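BH1408 protein (Bacillus halodurans, PDB 4E0A) probably transfers an acetyl group to a nitrogen of its substrate, as an N-acetyltransferase. Local coordinates at residues D61-V75 with K87-R100. The protein carries 1 engineered substitution. Residues are numbered along the deposited sequence; the frame is centred on the assembly and turned at random.
With PO4 (phosphate ion), chain E.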
loop_
_atom_site.group_PDB
_atom_site.type_symbol
_atom_site.label_atom_id
_atom_site.label_comp_id
_atom_site.label_asym_id
_atom_site.label_seq_id
_atom_site.Cartn_x
_atom_site.Cartn_y
_atom_site.Cartn_z
ATOM N N ASP A 61 -5.183 -15.519 -28.289
ATOM C CA ASP A 61 -4.876 -16.894 -28.674
ATOM C C ASP A 61 -5.967 -17.487 -29.553
ATOM O O ASP A 61 -5.758 -18.505 -30.217
ATOM C CB ASP A 61 -4.707 -17.768 -27.428
ATOM C CG ASP A 61 -3.716 -18.903 -27.639
ATOM O OD1 ASP A 61 -2.984 -18.890 -28.657
ATOM O OD2 ASP A 61 -3.657 -19.804 -26.778
ATOM N N GLU A 62 -7.136 -16.857 -29.534
ATOM C CA GLU A 62 -8.275 -17.347 -30.294
ATOM C C GLU A 62 -9.076 -16.209 -30.889
ATOM O O GLU A 62 -9.120 -15.116 -30.323
ATOM C CB GLU A 62 -9.176 -18.223 -29.423
ATOM C CG GLU A 62 -9.276 -19.649 -29.926
ATOM C CD GLU A 62 -8.857 -19.775 -31.384
ATOM O OE1 GLU A 62 -7.688 -20.142 -31.647
ATOM O OE2 GLU A 62 -9.694 -19.503 -32.267
ATOM N N ARG A 63 -9.701 -16.473 -32.036
ATOM C CA ARG A 63 -10.536 -15.481 -32.701
ATOM C C ARG A 63 -11.573 -14.920 -31.733
ATOM O O ARG A 63 -12.306 -15.672 -31.085
ATOM C CB ARG A 63 -11.220 -16.068 -33.947
ATOM C CG ARG A 63 -11.361 -17.582 -33.940
ATOM C CD ARG A 63 -12.814 -18.049 -34.014
ATOM N NE ARG A 63 -13.429 -17.766 -35.310
ATOM C CZ ARG A 63 -14.404 -18.493 -35.850
ATOM N NH1 ARG A 63 -14.875 -19.559 -35.214
ATOM N NH2 ARG A 63 -14.903 -18.158 -37.032
ATOM N N GLU A 64 -11.595 -13.593 -31.628
ATOM C CA GLU A 64 -12.506 -12.883 -30.734
ATOM C C GLU A 64 -12.373 -13.337 -29.275
ATOM O O GLU A 64 -13.360 -13.353 -28.536
ATOM C CB GLU A 64 -13.960 -13.016 -31.219
ATOM C CG GLU A 64 -14.215 -12.455 -32.627
ATOM C CD GLU A 64 -14.586 -13.531 -33.651
ATOM O OE1 GLU A 64 -14.588 -14.732 -33.295
ATOM O OE2 GLU A 64 -14.877 -13.173 -34.816
ATOM N N LYS A 65 -11.159 -13.707 -28.865
ATOM C CA LYS A 65 -10.916 -14.086 -27.470
ATOM C C LYS A 65 -9.593 -13.581 -26.872
ATOM O O LYS A 65 -8.502 -14.026 -27.243
ATOM C CB LYS A 65 -11.100 -15.589 -27.233
ATOM C CG LYS A 65 -12.502 -15.970 -26.767
ATOM C CD LYS A 65 -12.484 -17.264 -25.957
ATOM C CE LYS A 65 -13.853 -17.593 -25.356
ATOM N NZ LYS A 65 -14.258 -16.670 -24.245
ATOM N N ILE A 66 -9.713 -12.651 -25.927
ATOM C CA ILE A 66 -8.569 -12.189 -25.149
ATOM C C ILE A 66 -8.360 -13.167 -23.999
ATOM O O ILE A 66 -9.236 -13.313 -23.143
ATOM C CB ILE A 66 -8.833 -10.786 -24.558
ATOM C CG1 ILE A 66 -9.030 -9.747 -25.665
ATOM C CG2 ILE A 66 -7.710 -10.367 -23.584
ATOM C CD1 ILE A 66 -7.848 -9.579 -26.548
ATOM N N GLY A 67 -7.211 -13.835 -23.972
ATOM C CA GLY A 67 -6.919 -14.768 -22.898
ATOM C C GLY A 67 -6.350 -14.152 -21.628
ATOM O O GLY A 67 -6.384 -14.777 -20.576
ATOM N N ALA A 68 -5.816 -12.934 -21.728
ATOM C CA ALA A 68 -5.192 -12.270 -20.590
ATOM C C ALA A 68 -4.979 -10.802 -20.909
ATOM O O ALA A 68 -4.893 -10.422 -22.071
ATOM C CB ALA A 68 -3.845 -12.913 -20.282
ATOM N N TYR A 69 -4.864 -9.977 -19.879
ATOM C CA TYR A 69 -4.469 -8.594 -20.118
ATOM C C TYR A 69 -3.782 -8.033 -18.899
ATOM O O TYR A 69 -3.856 -8.593 -17.795
ATOM C CB TYR A 69 -5.674 -7.711 -20.457
ATOM C CG TYR A 69 -6.421 -7.229 -19.232
ATOM C CD1 TYR A 69 -7.347 -8.051 -18.601
ATOM C CD2 TYR A 69 -6.193 -5.955 -18.698
ATOM C CE1 TYR A 69 -8.039 -7.634 -17.460
ATOM C CE2 TYR A 69 -6.901 -5.521 -17.541
ATOM C CZ TYR A 69 -7.813 -6.380 -16.937
ATOM O OH TYR A 69 -8.517 -5.995 -15.805
ATOM N N SER A 70 -3.128 -6.902 -19.097
ATOM C CA SER A 70 -2.497 -6.218 -17.984
ATOM C C SER A 70 -2.560 -4.718 -18.212
ATOM O O SER A 70 -2.542 -4.251 -19.362
ATOM C CB SER A 70 -1.039 -6.669 -17.825
ATOM O OG SER A 70 -0.459 -6.063 -16.677
ATOM N N VAL A 71 -2.679 -3.966 -17.116
ATOM C CA VAL A 71 -2.582 -2.521 -17.177
ATOM C C VAL A 71 -1.404 -2.094 -16.317
ATOM O O VAL A 71 -1.303 -2.506 -15.166
ATOM C CB VAL A 71 -3.842 -1.844 -16.615
ATOM C CG1 VAL A 71 -3.682 -0.320 -16.672
ATOM C CG2 VAL A 71 -5.077 -2.295 -17.388
ATOM N N ILE A 72 -0.511 -1.281 -16.875
ATOM C CA ILE A 72 0.682 -0.864 -16.148
ATOM C C ILE A 72 0.820 0.645 -16.271
ATOM O O ILE A 72 0.254 1.252 -17.180
ATOM C CB ILE A 72 1.966 -1.569 -16.666
ATOM C CG1 ILE A 72 2.331 -1.073 -18.065
ATOM C CG2 ILE A 72 1.805 -3.098 -16.661
ATOM C CD1 ILE A 72 3.445 -1.868 -18.708
ATOM N N HIS A 73 1.551 1.243 -15.335
ATOM C CA HIS A 73 1.707 2.682 -15.271
ATOM C C HIS A 73 3.152 3.016 -14.979
ATOM O O HIS A 73 3.791 2.362 -14.153
ATOM C CB HIS A 73 0.844 3.253 -14.148
ATOM C CG HIS A 73 -0.598 2.855 -14.228
ATOM N ND1 HIS A 73 -1.567 3.677 -14.762
ATOM C CD2 HIS A 73 -1.236 1.723 -13.838
ATOM C CE1 HIS A 73 -2.741 3.073 -14.690
ATOM N NE2 HIS A 73 -2.567 1.886 -14.136
ATOM N N LEU A 74 3.672 4.036 -15.653
ATOM C CA LEU A 74 5.010 4.532 -15.356
ATOM C C LEU A 74 4.877 5.563 -14.233
ATOM O O LEU A 74 4.213 6.590 -14.398
ATOM C CB LEU A 74 5.619 5.184 -16.603
ATOM C CG LEU A 74 7.135 5.323 -16.607
ATOM C CD1 LEU A 74 7.777 3.941 -16.483
ATOM C CD2 LEU A 74 7.594 6.030 -17.879
ATOM N N VAL A 75 5.498 5.284 -13.088
ATOM C CA VAL A 75 5.333 6.117 -11.897
ATOM C C VAL A 75 6.677 6.720 -11.509
ATOM O O VAL A 75 7.676 6.014 -11.440
ATOM C CB VAL A 75 4.762 5.294 -10.705
ATOM C CG1 VAL A 75 4.685 6.140 -9.440
ATOM C CG2 VAL A 75 3.390 4.699 -11.066
ATOM N N LYS A 87 11.663 5.677 -9.848
ATOM C CA LYS A 87 10.949 5.413 -11.094
ATOM C C LYS A 87 10.572 3.934 -11.130
ATOM O O LYS A 87 11.432 3.057 -11.020
ATOM C CB LYS A 87 11.835 5.787 -12.292
ATOM C CG LYS A 87 11.119 5.762 -13.641
ATOM C CD LYS A 87 12.048 6.198 -14.780
ATOM C CE LYS A 87 11.260 6.342 -16.084
ATOM N NZ LYS A 87 12.136 6.738 -17.223
ATOM N N THR A 88 9.282 3.646 -11.252
ATOM C CA THR A 88 8.850 2.255 -11.291
ATOM C C THR A 88 7.814 2.006 -12.371
ATOM O O THR A 88 7.225 2.943 -12.930
ATOM C CB THR A 88 8.204 1.804 -9.947
ATOM O OG1 THR A 88 7.146 2.702 -9.588
ATOM C CG2 THR A 88 9.241 1.747 -8.818
ATOM N N VAL A 89 7.589 0.731 -12.648
ATOM C CA VAL A 89 6.389 0.322 -13.368
ATOM C C VAL A 89 5.431 -0.238 -12.335
ATOM O O VAL A 89 5.797 -1.136 -11.574
ATOM C CB VAL A 89 6.686 -0.769 -14.406
ATOM C CG1 VAL A 89 5.380 -1.338 -14.955
ATOM C CG2 VAL A 89 7.539 -0.219 -15.525
ATOM N N TYR A 90 4.210 0.283 -12.296
ATOM C CA TYR A 90 3.220 -0.232 -11.360
ATOM C C TYR A 90 2.156 -1.009 -12.113
ATOM O O TYR A 90 1.500 -0.475 -13.019
ATOM C CB TYR A 90 2.566 0.891 -10.574
ATOM C CG TYR A 90 1.584 0.391 -9.537
ATOM C CD1 TYR A 90 2.032 -0.168 -8.347
ATOM C CD2 TYR A 90 0.202 0.463 -9.750
ATOM C CE1 TYR A 90 1.133 -0.629 -7.382
ATOM C CE2 TYR A 90 -0.697 -0.011 -8.796
ATOM C CZ TYR A 90 -0.220 -0.545 -7.612
ATOM O OH TYR A 90 -1.102 -1.007 -6.652
ATOM N N ILE A 91 2.006 -2.277 -11.759
ATOM C CA ILE A 91 1.001 -3.117 -12.391
ATOM C C ILE A 91 -0.302 -2.971 -11.609
ATOM O O ILE A 91 -0.416 -3.487 -10.502
ATOM C CB ILE A 91 1.425 -4.595 -12.388
ATOM C CG1 ILE A 91 2.767 -4.782 -13.120
ATOM C CG2 ILE A 91 0.335 -5.445 -13.014
ATOM C CD1 ILE A 91 3.309 -6.194 -13.015
ATOM N N SER A 92 -1.274 -2.272 -12.186
ATOM C CA SER A 92 -2.568 -2.068 -11.534
ATOM C C SER A 92 -3.536 -3.225 -11.793
ATOM O O SER A 92 -4.425 -3.491 -10.988
ATOM C CB SER A 92 -3.183 -0.733 -11.969
ATOM O OG SER A 92 -3.459 -0.738 -13.357
ATOM N N ASP A 93 -3.339 -3.931 -12.903
ATOM C CA ASP A 93 -4.154 -5.097 -13.226
ATOM C C ASP A 93 -3.325 -6.130 -13.977
ATOM O O ASP A 93 -2.498 -5.781 -14.820
ATOM C CB ASP A 93 -5.347 -4.692 -14.098
ATOM C CG ASP A 93 -6.204 -3.615 -13.447
ATOM O OD1 ASP A 93 -5.950 -2.407 -13.693
ATOM O OD2 ASP A 93 -7.106 -3.982 -12.664
ATOM N N LEU A 94 -3.556 -7.399 -13.683
ATOM C CA LEU A 94 -3.034 -8.477 -14.523
ATOM C C LEU A 94 -3.924 -9.693 -14.344
ATOM O O LEU A 94 -3.841 -10.401 -13.325
ATOM C CB LEU A 94 -1.564 -8.798 -14.198
ATOM C CG LEU A 94 -0.766 -9.668 -15.185
ATOM C CD1 LEU A 94 0.729 -9.505 -14.976
ATOM C CD2 LEU A 94 -1.143 -11.163 -15.102
ATOM N N CYS A 95 -4.764 -9.948 -15.346
ATOM C CA CYS A 95 -5.754 -11.010 -15.264
ATOM C C CYS A 95 -5.557 -12.035 -16.371
ATOM O O CYS A 95 -5.387 -11.674 -17.532
ATOM C CB CYS A 95 -7.169 -10.434 -15.373
ATOM S SG CYS A 95 -7.530 -9.042 -14.270
ATOM N N VAL A 96 -5.581 -13.310 -16.001
ATOM C CA VAL A 96 -5.608 -14.392 -16.972
ATOM C C VAL A 96 -6.969 -15.059 -16.817
ATOM O O VAL A 96 -7.399 -15.337 -15.700
ATOM C CB VAL A 96 -4.483 -15.418 -16.723
ATOM C CG1 VAL A 96 -4.588 -16.587 -17.688
ATOM C CG2 VAL A 96 -3.101 -14.750 -16.829
ATOM N N ASP A 97 -7.654 -15.264 -17.940
ATOM C CA ASP A 97 -8.973 -15.891 -17.975
ATOM C C ASP A 97 -8.921 -17.212 -17.218
ATOM O O ASP A 97 -8.066 -18.060 -17.513
ATOM C CB ASP A 97 -9.349 -16.141 -19.447
ATOM C CG ASP A 97 -10.795 -16.613 -19.637
ATOM O OD1 ASP A 97 -11.436 -17.083 -18.677
ATOM O OD2 ASP A 97 -11.288 -16.532 -20.784
ATOM N N GLU A 98 -9.828 -17.376 -16.248
ATOM C CA GLU A 98 -9.884 -18.577 -15.388
ATOM C C GLU A 98 -9.677 -19.899 -16.139
ATOM O O GLU A 98 -8.998 -20.796 -15.655
ATOM C CB GLU A 98 -11.227 -18.657 -14.656
ATOM C CG GLU A 98 -11.440 -17.619 -13.589
ATOM C CD GLU A 98 -12.909 -17.494 -13.190
ATOM O OE1 GLU A 98 -13.191 -16.949 -12.102
ATOM O OE2 GLU A 98 -13.782 -17.938 -13.972
ATOM N N THR A 99 -10.262 -20.007 -17.326
ATOM C CA THR A 99 -10.239 -21.257 -18.084
ATOM C C THR A 99 -8.978 -21.445 -18.929
ATOM O O THR A 99 -8.770 -22.512 -19.514
ATOM C CB THR A 99 -11.461 -21.360 -19.014
ATOM O OG1 THR A 99 -11.336 -20.407 -20.079
ATOM C CG2 THR A 99 -12.743 -21.089 -18.231
ATOM N N ARG A 100 -8.141 -20.414 -18.997
ATOM C CA ARG A 100 -6.946 -20.474 -19.835
ATOM C C ARG A 100 -5.681 -20.620 -18.997
ATOM O O ARG A 100 -4.570 -20.622 -19.527
ATOM C CB ARG A 100 -6.844 -19.235 -20.723
ATOM C CG ARG A 100 -8.032 -19.026 -21.659
ATOM C CD ARG A 100 -8.266 -20.241 -22.549
ATOM N NE ARG A 100 -7.024 -20.728 -23.139
ATOM C CZ ARG A 100 -6.410 -20.157 -24.170
ATOM N NH1 ARG A 100 -6.920 -19.068 -24.732
ATOM N NH2 ARG A 100 -5.283 -20.672 -24.638
HETATM P P PO4 E . -2.329 -6.873 -9.657
HETATM O O1 PO4 E . -3.583 -6.721 -10.484
HETATM O O2 PO4 E . -2.231 -8.276 -9.095
HETATM O O3 PO4 E . -1.126 -6.606 -10.522
HETATM O O4 PO4 E . -2.360 -5.865 -8.535
HETATM O O HOH W 1 8.017 5.176 -8.290
#
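The carbonyl oxygen of Asp93 is gripped twice by the facing strand: Ser70 OG donates to Asp93 O over 2.8 Å, lying in the carbonyl plane, while Val71 N reaches the same oxygen at 2.9 Å from 35° out of that plane. With chi1 at -176°, Ser70 OG stands opposite its backbone N and reaches across to Asp93 O. In return, Val71 O takes a bond from Ser92 N at 3.0 Å and a weak one from Asp93 N. Two residues thus face one, and the register shifts by one between Val71 and Ile72: a classic beta bulge. It shifts the register of the antiparallel hairpin formed by strands 65-77 and 86-96 within the mixed sheet; a bulge in the fourth strand, here 86-96, is a feature of the GNAT fold, and in relatives it lies where the acetyl-CoA pantetheine arm binds. A phosphate, probably from the crystallisation liquor, lies beside the bulge and accepts a weak bond from Leu94 N. At the bulge, Ser92 OG meets the edge of the His73 ring, joined by a hydrogen bond to NE2, 2.9 Å away. Toward the C-terminal end of strand 86-96, Cys95 SG approaches the Tyr69 ring obliquely, 3.5 Å from CE1 and 52° off the ring normal; Val14 and His18 of helix 11-28 also touch that ring. Ala68, Ser70 and Ile72 project from the opposite face, against helix 105-119. Past the end of strand 86-96, Arg100 NH2 makes a salt bridge with Asp61 OD2 at 2.8 Å, the oxygen offering its anti lone pair, with carboxylate and guanidinium nearly coplanar.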